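Local coordinates for tryptophan--tRNA ligase (Campylobacter jejuni subsp. jejuni, PDB 3TZL), which probably catalyses the ATP-dependent attachment of tryptophan to its cognate tRNA, as a homodimer, at residues B[11-23]-B[193-205]. Numbering follows the deposited sequence.
Sequences QPSGDLHIGNYFG and MSKSYQNTIDIFS. With NA (sodium ion), chain L; ADP (adenosine-5'-diphosphate), chain I; PO4 (phosphate ion), chain K.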
ATOM      1  N   GLN B  11      10.703 -10.052 -12.472  1.00 37.09           N
ATOM      2  CA  GLN B  11      10.367 -10.925 -11.362  1.00 43.24           C
ATOM      3  C   GLN B  11      10.763 -12.350 -11.684  1.00 49.71           C
ATOM      4  O   GLN B  11       9.905 -13.201 -11.927  1.00 52.38           O
ATOM      5  CB  GLN B  11       8.868 -10.863 -11.084  1.00 44.56           C
ATOM      6  CG  GLN B  11       8.503 -10.888  -9.608  1.00 42.57           C
ATOM      7  CD  GLN B  11       7.005 -10.865  -9.405  1.00 51.60           C
ATOM      8  OE1 GLN B  11       6.298 -10.023  -9.978  1.00 51.54           O
ATOM      9  NE2 GLN B  11       6.502 -11.812  -8.619  1.00 54.50           N
ATOM     10  N   PRO B  12      12.071 -12.620 -11.694  1.00 54.27           N
ATOM     11  CA  PRO B  12      12.545 -13.954 -12.080  1.00 55.03           C
ATOM     12  C   PRO B  12      12.168 -14.987 -11.021  1.00 54.59           C
ATOM     13  O   PRO B  12      11.942 -14.616  -9.868  1.00 54.93           O
ATOM     14  CB  PRO B  12      14.075 -13.788 -12.126  1.00 54.96           C
ATOM     15  CG  PRO B  12      14.336 -12.313 -12.037  1.00 53.29           C
ATOM     16  CD  PRO B  12      13.174 -11.732 -11.294  1.00 51.81           C
ATOM     17  N   SER B  13      12.080 -16.254 -11.419  1.00 52.88           N
ATOM     18  CA  SER B  13      11.911 -17.349 -10.469  1.00 54.34           C
ATOM     19  C   SER B  13      12.831 -18.504 -10.840  1.00 54.80           C
ATOM     20  O   SER B  13      13.104 -18.736 -12.022  1.00 56.47           O
ATOM     21  CB  SER B  13      10.454 -17.816 -10.403  1.00 54.96           C
ATOM     22  OG  SER B  13      10.014 -18.310 -11.655  1.00 60.12           O
ATOM     23  N   GLY B  14      13.316 -19.216  -9.825  1.00 51.22           N
ATOM     24  CA  GLY B  14      14.249 -20.305 -10.034  1.00 52.88           C
ATOM     25  C   GLY B  14      15.539 -19.855 -10.701  1.00 53.65           C
ATOM     26  O   GLY B  14      15.967 -18.706 -10.565  1.00 50.26           O
ATOM     27  N   ASP B  15      16.163 -20.763 -11.441  1.00 54.06           N
ATOM     28  CA  ASP B  15      17.408 -20.442 -12.123  1.00 53.44           C
ATOM     29  C   ASP B  15      17.142 -19.943 -13.534  1.00 48.36           C
ATOM     30  O   ASP B  15      16.276 -20.472 -14.236  1.00 46.33           O
ATOM     31  CB  ASP B  15      18.309 -21.668 -12.140  1.00 59.93           C
ATOM     32  CG  ASP B  15      18.565 -22.199 -10.748  1.00 63.95           C
ATOM     33  OD1 ASP B  15      18.849 -21.368  -9.854  1.00 60.86           O
ATOM     34  OD2 ASP B  15      18.453 -23.430 -10.543  1.00 64.96           O
ATOM     35  N   LEU B  16      17.870 -18.905 -13.934  1.00 44.07           N
ATOM     36  CA  LEU B  16      17.805 -18.405 -15.307  1.00 41.28           C
ATOM     37  C   LEU B  16      18.442 -19.386 -16.305  1.00 39.43           C
ATOM     38  O   LEU B  16      19.545 -19.872 -16.079  1.00 39.30           O
ATOM     39  CB  LEU B  16      18.510 -17.065 -15.404  1.00 38.11           C
ATOM     40  CG  LEU B  16      17.782 -15.876 -14.790  1.00 37.77           C
ATOM     41  CD1 LEU B  16      18.682 -14.680 -14.857  1.00 37.31           C
ATOM     42  CD2 LEU B  16      16.463 -15.615 -15.522  1.00 37.20           C
ATOM     43  N   HIS B  17      17.738 -19.673 -17.396  1.00 40.00           N
ATOM     44  CA  HIS B  17      18.258 -20.585 -18.413  1.00 44.33           C
ATOM     45  C   HIS B  17      18.440 -19.904 -19.769  1.00 42.38           C
ATOM     46  O   HIS B  17      17.996 -18.778 -19.971  1.00 39.24           O
ATOM     47  CB  HIS B  17      17.396 -21.854 -18.525  1.00 46.63           C
ATOM     48  CG  HIS B  17      15.939 -21.593 -18.758  1.00 46.93           C
ATOM     49  ND1 HIS B  17      15.445 -21.162 -19.970  1.00 45.34           N
ATOM     50  CD2 HIS B  17      14.869 -21.731 -17.938  1.00 46.49           C
ATOM     51  CE1 HIS B  17      14.131 -21.030 -19.884  1.00 48.00           C
ATOM     52  NE2 HIS B  17      13.758 -21.367 -18.662  1.00 47.77           N
ATOM     53  N   ILE B  18      19.097 -20.575 -20.707  1.00 44.94           N
ATOM     54  CA  ILE B  18      19.394 -19.928 -21.989  1.00 41.79           C
ATOM     55  C   ILE B  18      18.138 -19.566 -22.785  1.00 44.58           C
ATOM     56  O   ILE B  18      18.207 -18.802 -23.742  1.00 48.07           O
ATOM     57  CB  ILE B  18      20.373 -20.745 -22.837  1.00 37.59           C
ATOM     58  CG1 ILE B  18      19.803 -22.128 -23.151  1.00 35.11           C
ATOM     59  CG2 ILE B  18      21.720 -20.870 -22.112  1.00 38.89           C
ATOM     60  CD1 ILE B  18      20.653 -22.908 -24.200  1.00 39.60           C
ATOM     61  N   GLY B  19      16.993 -20.106 -22.374  1.00 42.65           N
ATOM     62  CA  GLY B  19      15.721 -19.745 -22.969  1.00 41.08           C
ATOM     63  C   GLY B  19      15.276 -18.348 -22.547  1.00 43.08           C
ATOM     64  O   GLY B  19      14.793 -17.566 -23.361  1.00 44.30           O
ATOM     65  N   ASN B  20      15.434 -18.039 -21.264  1.00 41.56           N
ATOM     66  CA  ASN B  20      15.197 -16.682 -20.781  1.00 42.30           C
ATOM     67  C   ASN B  20      16.126 -15.711 -21.482  1.00 45.95           C
ATOM     68  O   ASN B  20      15.732 -14.605 -21.836  1.00 46.72           O
ATOM     69  CB  ASN B  20      15.416 -16.597 -19.268  1.00 38.77           C
ATOM     70  CG  ASN B  20      14.520 -17.541 -18.501  1.00 46.15           C
ATOM     71  OD1 ASN B  20      15.000 -18.435 -17.809  1.00 46.94           O
ATOM     72  ND2 ASN B  20      13.207 -17.349 -18.619  1.00 45.01           N
ATOM     73  N   TYR B  21      17.367 -16.137 -21.689  1.00 46.02           N
ATOM     74  CA  TYR B  21      18.356 -15.260 -22.293  1.00 42.10           C
ATOM     75  C   TYR B  21      18.056 -14.947 -23.744  1.00 46.23           C
ATOM     76  O   TYR B  21      17.893 -13.785 -24.115  1.00 50.76           O
ATOM     77  CB  TYR B  21      19.765 -15.832 -22.179  1.00 43.34           C
ATOM     78  CG  TYR B  21      20.775 -14.895 -22.787  1.00 41.43           C
ATOM     79  CD1 TYR B  21      21.008 -13.653 -22.219  1.00 41.13           C
ATOM     80  CD2 TYR B  21      21.458 -15.227 -23.935  1.00 40.78           C
ATOM     81  CE1 TYR B  21      21.898 -12.770 -22.763  1.00 43.29           C
ATOM     82  CE2 TYR B  21      22.369 -14.344 -24.494  1.00 46.57           C
ATOM     83  CZ  TYR B  21      22.579 -13.113 -23.896  1.00 45.28           C
ATOM     84  OH  TYR B  21      23.473 -12.216 -24.424  1.00 45.71           O
ATOM     85  N   PHE B  22      18.000 -15.980 -24.574  1.00 45.45           N
ATOM     86  CA  PHE B  22      17.838 -15.764 -26.005  1.00 48.95           C
ATOM     87  C   PHE B  22      16.399 -15.429 -26.358  1.00 50.07           C
ATOM     88  O   PHE B  22      16.124 -14.909 -27.439  1.00 51.42           O
ATOM     89  CB  PHE B  22      18.327 -16.983 -26.806  1.00 48.58           C
ATOM     90  CG  PHE B  22      19.824 -17.175 -26.761  1.00 46.19           C
ATOM     91  CD1 PHE B  22      20.663 -16.334 -27.477  1.00 41.58           C
ATOM     92  CD2 PHE B  22      20.389 -18.183 -25.989  1.00 43.88           C
ATOM     93  CE1 PHE B  22      22.048 -16.496 -27.427  1.00 42.81           C
ATOM     94  CE2 PHE B  22      21.766 -18.356 -25.938  1.00 43.44           C
ATOM     95  CZ  PHE B  22      22.596 -17.510 -26.655  1.00 43.46           C
ATOM     96  N   GLY B  23      15.487 -15.726 -25.437  1.00 50.14           N
ATOM     97  CA  GLY B  23      14.075 -15.455 -25.646  1.00 51.64           C
ATOM     98  C   GLY B  23      13.606 -14.073 -25.208  1.00 56.47           C
ATOM     99  O   GLY B  23      12.646 -13.545 -25.767  1.00 64.77           O
HETATM  100  N   MSE B 193      12.067 -25.283 -24.056  1.00 56.12           N
HETATM  101  CA  MSE B 193      12.782 -25.210 -22.785  1.00 50.59           C
HETATM  102  C   MSE B 193      11.959 -24.433 -21.770  1.00 52.06           C
HETATM  103  O   MSE B 193      11.510 -23.321 -22.048  1.00 54.24           O
HETATM  104  CB  MSE B 193      14.153 -24.546 -22.955  1.00 43.23           C
HETATM  105  CG  MSE B 193      15.011 -24.572 -21.708  1.00 40.06           C
HETATM  106 SE   MSE B 193      16.805 -23.781 -21.935  0.82 52.54          SE
HETATM  107  CE  MSE B 193      17.549 -25.071 -23.216  1.00 39.73           C
ATOM    108  N   SER B 194      11.760 -25.034 -20.604  1.00 52.47           N
ATOM    109  CA  SER B 194      11.088 -24.360 -19.495  1.00 58.28           C
ATOM    110  C   SER B 194      11.396 -25.077 -18.184  1.00 59.31           C
ATOM    111  O   SER B 194      11.736 -26.264 -18.183  1.00 60.96           O
ATOM    112  CB  SER B 194       9.574 -24.304 -19.706  1.00 59.89           C
ATOM    113  OG  SER B 194       8.965 -25.501 -19.267  1.00 63.51           O
ATOM    114  N   LYS B 195      11.279 -24.350 -17.076  1.00 58.13           N
ATOM    115  CA  LYS B 195      11.575 -24.904 -15.755  1.00 60.31           C
ATOM    116  C   LYS B 195      10.602 -26.018 -15.379  1.00 62.94           C
ATOM    117  O   LYS B 195      10.990 -26.999 -14.741  1.00 62.79           O
ATOM    118  CB  LYS B 195      11.563 -23.805 -14.680  1.00 59.76           C
ATOM    119  CG  LYS B 195      12.607 -22.718 -14.888  1.00 56.51           C
ATOM    120  CD  LYS B 195      12.753 -21.847 -13.660  1.00 59.13           C
ATOM    121  CE  LYS B 195      11.533 -20.973 -13.451  1.00 57.15           C
ATOM    122  NZ  LYS B 195      11.463 -19.929 -14.499  1.00 53.60           N
ATOM    123  N   SER B 196       9.342 -25.859 -15.781  1.00 67.65           N
ATOM    124  CA  SER B 196       8.291 -26.827 -15.465  1.00 76.35           C
ATOM    125  C   SER B 196       8.650 -28.213 -16.002  1.00 80.44           C
ATOM    126  O   SER B 196       8.345 -29.240 -15.381  1.00 80.39           O
ATOM    127  CB  SER B 196       6.958 -26.364 -16.059  1.00 80.48           C
ATOM    128  OG  SER B 196       6.838 -24.948 -16.006  1.00 83.43           O
ATOM    129  N   TYR B 197       9.319 -28.222 -17.154  1.00 79.39           N
ATOM    130  CA  TYR B 197       9.686 -29.451 -17.847  1.00 78.87           C
ATOM    131  C   TYR B 197      10.987 -30.065 -17.344  1.00 70.96           C
ATOM    132  O   TYR B 197      11.274 -31.225 -17.635  1.00 71.98           O
ATOM    133  CB  TYR B 197       9.819 -29.179 -19.343  1.00 83.79           C
ATOM    134  CG  TYR B 197       8.508 -28.950 -20.057  1.00 91.04           C
ATOM    135  CD1 TYR B 197       7.347 -29.599 -19.652  1.00 96.57           C
ATOM    136  CD2 TYR B 197       8.433 -28.091 -21.146  1.00 93.88           C
ATOM    137  CE1 TYR B 197       6.147 -29.396 -20.312  1.00 99.70           C
ATOM    138  CE2 TYR B 197       7.239 -27.879 -21.811  1.00 98.01           C
ATOM    139  CZ  TYR B 197       6.099 -28.533 -21.390  1.00100.58           C
ATOM    140  OH  TYR B 197       4.910 -28.323 -22.052  1.00102.52           O
ATOM    141  N   GLN B 198      11.768 -29.280 -16.606  1.00 65.25           N
ATOM    142  CA  GLN B 198      13.100 -29.692 -16.159  1.00 62.29           C
ATOM    143  C   GLN B 198      13.972 -30.089 -17.349  1.00 58.56           C
ATOM    144  O   GLN B 198      14.706 -31.086 -17.315  1.00 52.73           O
ATOM    145  CB  GLN B 198      13.009 -30.833 -15.140  1.00 69.91           C
ATOM    146  CG  GLN B 198      12.103 -30.534 -13.946  1.00 75.05           C
ATOM    147  CD  GLN B 198      11.843 -31.765 -13.096  1.00 81.82           C
ATOM    148  OE1 GLN B 198      11.123 -32.677 -13.506  1.00 86.97           O
ATOM    149  NE2 GLN B 198      12.437 -31.801 -11.909  1.00 81.52           N
ATOM    150  N   ASN B 199      13.879 -29.299 -18.411  1.00 54.57           N
ATOM    151  CA  ASN B 199      14.634 -29.567 -19.617  1.00 52.00           C
ATOM    152  C   ASN B 199      15.585 -28.414 -19.939  1.00 51.34           C
ATOM    153  O   ASN B 199      15.903 -28.172 -21.106  1.00 49.53           O
ATOM    154  CB  ASN B 199      13.674 -29.825 -20.787  1.00 51.26           C
ATOM    155  CG  ASN B 199      12.845 -28.603 -21.147  1.00 52.19           C
ATOM    156  OD1 ASN B 199      12.907 -27.561 -20.485  1.00 51.16           O
ATOM    157  ND2 ASN B 199      12.067 -28.723 -22.217  1.00 52.22           N
ATOM    158  N   THR B 200      16.020 -27.697 -18.903  1.00 47.49           N
ATOM    159  CA  THR B 200      16.720 -26.433 -19.105  1.00 46.55           C
ATOM    160  C   THR B 200      18.237 -26.570 -19.226  1.00 43.83           C
ATOM    161  O   THR B 200      18.819 -27.573 -18.856  1.00 43.09           O
ATOM    162  CB  THR B 200      16.385 -25.403 -17.985  1.00 49.00           C
ATOM    163  OG1 THR B 200      16.934 -25.839 -16.736  1.00 47.06           O
ATOM    164  CG2 THR B 200      14.885 -25.253 -17.828  1.00 52.49           C
ATOM    165  N   ILE B 201      18.863 -25.537 -19.770  1.00 45.74           N
ATOM    166  CA  ILE B 201      20.301 -25.355 -19.665  1.00 40.62           C
ATOM    167  C   ILE B 201      20.513 -24.007 -18.988  1.00 38.23           C
ATOM    168  O   ILE B 201      20.157 -22.961 -19.538  1.00 36.11           O
ATOM    169  CB  ILE B 201      20.977 -25.393 -21.027  1.00 37.90           C
ATOM    170  CG1 ILE B 201      20.967 -26.817 -21.572  1.00 33.95           C
ATOM    171  CG2 ILE B 201      22.419 -24.902 -20.931  1.00 37.02           C
ATOM    172  CD1 ILE B 201      21.395 -26.907 -23.012  1.00 34.90           C
ATOM    173  N   ASP B 202      21.060 -24.051 -17.775  1.00 40.57           N
ATOM    174  CA  ASP B 202      21.174 -22.869 -16.926  1.00 43.50           C
ATOM    175  C   ASP B 202      22.434 -22.053 -17.223  1.00 47.48           C
ATOM    176  O   ASP B 202      23.445 -22.580 -17.703  1.00 49.66           O
ATOM    177  CB  ASP B 202      21.114 -23.261 -15.441  1.00 42.13           C
ATOM    178  CG  ASP B 202      19.834 -24.013 -15.086  1.00 47.28           C
ATOM    179  OD1 ASP B 202      18.792 -23.766 -15.720  1.00 45.16           O
ATOM    180  OD2 ASP B 202      19.874 -24.866 -14.176  1.00 52.79           O
ATOM    181  N   ILE B 203      22.349 -20.760 -16.932  1.00 44.20           N
ATOM    182  CA  ILE B 203      23.395 -19.805 -17.262  1.00 40.22           C
ATOM    183  C   ILE B 203      24.425 -19.701 -16.157  1.00 37.08           C
ATOM    184  O   ILE B 203      25.618 -19.599 -16.420  1.00 36.37           O
ATOM    185  CB  ILE B 203      22.794 -18.411 -17.461  1.00 38.63           C
ATOM    186  CG1 ILE B 203      21.873 -18.414 -18.681  1.00 38.94           C
ATOM    187  CG2 ILE B 203      23.887 -17.371 -17.604  1.00 34.73           C
ATOM    188  CD1 ILE B 203      21.180 -17.094 -18.914  1.00 40.39           C
ATOM    189  N   PHE B 204      23.951 -19.716 -14.917  1.00 35.15           N
ATOM    190  CA  PHE B 204      24.802 -19.456 -13.774  1.00 39.59           C
ATOM    191  C   PHE B 204      24.985 -20.686 -12.890  1.00 46.06           C
ATOM    192  O   PHE B 204      24.932 -20.598 -11.673  1.00 49.85           O
ATOM    193  CB  PHE B 204      24.251 -18.273 -12.967  1.00 40.07           C
ATOM    194  CG  PHE B 204      24.199 -16.993 -13.752  1.00 38.59           C
ATOM    195  CD1 PHE B 204      25.367 -16.337 -14.106  1.00 37.25           C
ATOM    196  CD2 PHE B 204      22.989 -16.455 -14.152  1.00 36.47           C
ATOM    197  CE1 PHE B 204      25.327 -15.165 -14.837  1.00 34.01           C
ATOM    198  CE2 PHE B 204      22.946 -15.291 -14.897  1.00 33.22           C
ATOM    199  CZ  PHE B 204      24.122 -14.646 -15.234  1.00 30.85           C
ATOM    200  N   SER B 205      25.217 -21.829 -13.516  1.00 52.33           N
ATOM    201  CA  SER B 205      25.419 -23.065 -12.787  1.00 52.43           C
ATOM    202  C   SER B 205      26.904 -23.360 -12.722  1.00 51.94           C
ATOM    203  O   SER B 205      27.712 -22.646 -13.308  1.00 52.35           O
ATOM    204  CB  SER B 205      24.685 -24.201 -13.494  1.00 58.47           C
ATOM    205  OG  SER B 205      25.042 -24.256 -14.867  1.00 64.71           O
TER
HETATM  206 NA    NA L 333       7.482 -22.893 -16.735  1.00 70.95          NA
HETATM  207  PB  ADP I 330       9.633 -21.093 -17.593  1.00 84.42           P
HETATM  208  O1B ADP I 330      10.914 -21.877 -17.657  1.00 81.06           O
HETATM  209  O2B ADP I 330       9.227 -20.705 -16.192  1.00 88.92           O
HETATM  210  O3B ADP I 330       8.485 -21.637 -18.419  1.00 90.92           O
HETATM  211  PA  ADP I 330       9.752 -18.269 -17.654  1.00 93.32           P
HETATM  212  O1A ADP I 330      10.902 -17.939 -16.736  1.00 88.07           O
HETATM  213  O2A ADP I 330       8.341 -18.227 -17.106  1.00 97.66           O
HETATM  214  O3A ADP I 330      10.064 -19.721 -18.304  1.00 51.90           O
HETATM  215  O5' ADP I 330       9.830 -17.287 -18.935  1.00 73.26           O
HETATM  216  C5' ADP I 330      10.163 -15.907 -18.786  1.00 71.51           C
HETATM  217  C4' ADP I 330      10.418 -15.287 -20.157  1.00 69.94           C
HETATM  218  O4' ADP I 330      11.496 -15.950 -20.825  1.00 69.03           O
HETATM  219  C3' ADP I 330       9.195 -15.398 -21.049  1.00 71.48           C
HETATM  220  O3' ADP I 330       8.606 -14.103 -21.189  1.00 73.07           O
HETATM  221  C2' ADP I 330       9.696 -15.906 -22.387  1.00 70.28           C
HETATM  222  O2' ADP I 330       9.637 -14.866 -23.370  1.00 71.53           O
HETATM  223  C1' ADP I 330      11.152 -16.273 -22.177  1.00 66.80           C
HETATM  224  N9  ADP I 330      11.360 -17.728 -22.419  1.00 61.80           N
HETATM  225  C8  ADP I 330      11.304 -18.708 -21.490  1.00 60.17           C
HETATM  226  N7  ADP I 330      11.549 -19.930 -22.032  1.00 59.00           N
HETATM  227  C5  ADP I 330      11.774 -19.733 -23.344  1.00 59.14           C
HETATM  228  C6  ADP I 330      12.097 -20.598 -24.502  1.00 61.60           C
HETATM  229  N6  ADP I 330      12.225 -21.940 -24.346  1.00 61.36           N
HETATM  230  N1  ADP I 330      12.254 -19.998 -25.706  1.00 63.76           N
HETATM  231  C2  ADP I 330      12.120 -18.664 -25.862  1.00 62.78           C
HETATM  232  N3  ADP I 330      11.828 -17.817 -24.855  1.00 57.65           N
HETATM  233  C4  ADP I 330      11.648 -18.286 -23.596  1.00 59.01           C
HETATM  234  P   PO4 K 332      12.282 -19.389  -6.222  1.00 98.22           P
HETATM  235  O1  PO4 K 332      12.041 -19.381  -4.731  1.00101.68           O
HETATM  236  O2  PO4 K 332      13.776 -19.333  -6.458  1.00 98.09           O
HETATM  237  O3  PO4 K 332      11.715 -20.663  -6.810  1.00 96.88           O
HETATM  238  O4  PO4 K 332      11.588 -18.201  -6.852  1.00 93.66           O
HETATM  239  O   HOH W   1      14.115 -19.066 -15.247  1.00 49.24           O
HETATM  240  O   HOH W   2      21.318 -19.775 -13.974  1.00 45.40           O
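The imidazole of His17 has Met193 CG over one face, 4.2 Å from the ring centroid, and Asn20 OD1 over the centre of the opposite face; Gly19 N, Lys195 CG and ADP O1B lie at its edge. Two signatures of a class I aminoacyl-tRNA synthetase, the HIGH region at the start of helix 18-30 and the KMSKS loop, far apart in sequence, build one nucleotide site, each supplying part of the grip on the phosphates. His17 sits at the N-cap, its CG turned between backbone N and carbonyl carbon (chi1 54°), which brings ND1 to Gly19 N in a weak capping bond. His17 N reaches a lone pair of Asn20 OD1, completing a capping box, while Asn20 ND2 bonds ADP O1A and O4'. At the ring edge, His17 NE2 donates to ADP O1B at 3.1 Å, nearly straight (165°), and Lys195 N grips the same oxygen. A single beta bridge pairs His17 with Asp202, its bonds being Ile18 N to Ile201 O (2.9 Å) and Ile203 N to Leu16 O (3.1 Å). Ile18 CG1 packs against the selenium of selenomethionine Met193 at 3.6 Å. Lys195, bent at chi3 and chi4, runs CD and CE along Ser13 O, with CD also beside Asp15 O, and ends with NZ 2.9 Å from ADP O2B, itself a long 2.9 Å from the sodium ion that Ser196 OG and ADP O3B hold more closely.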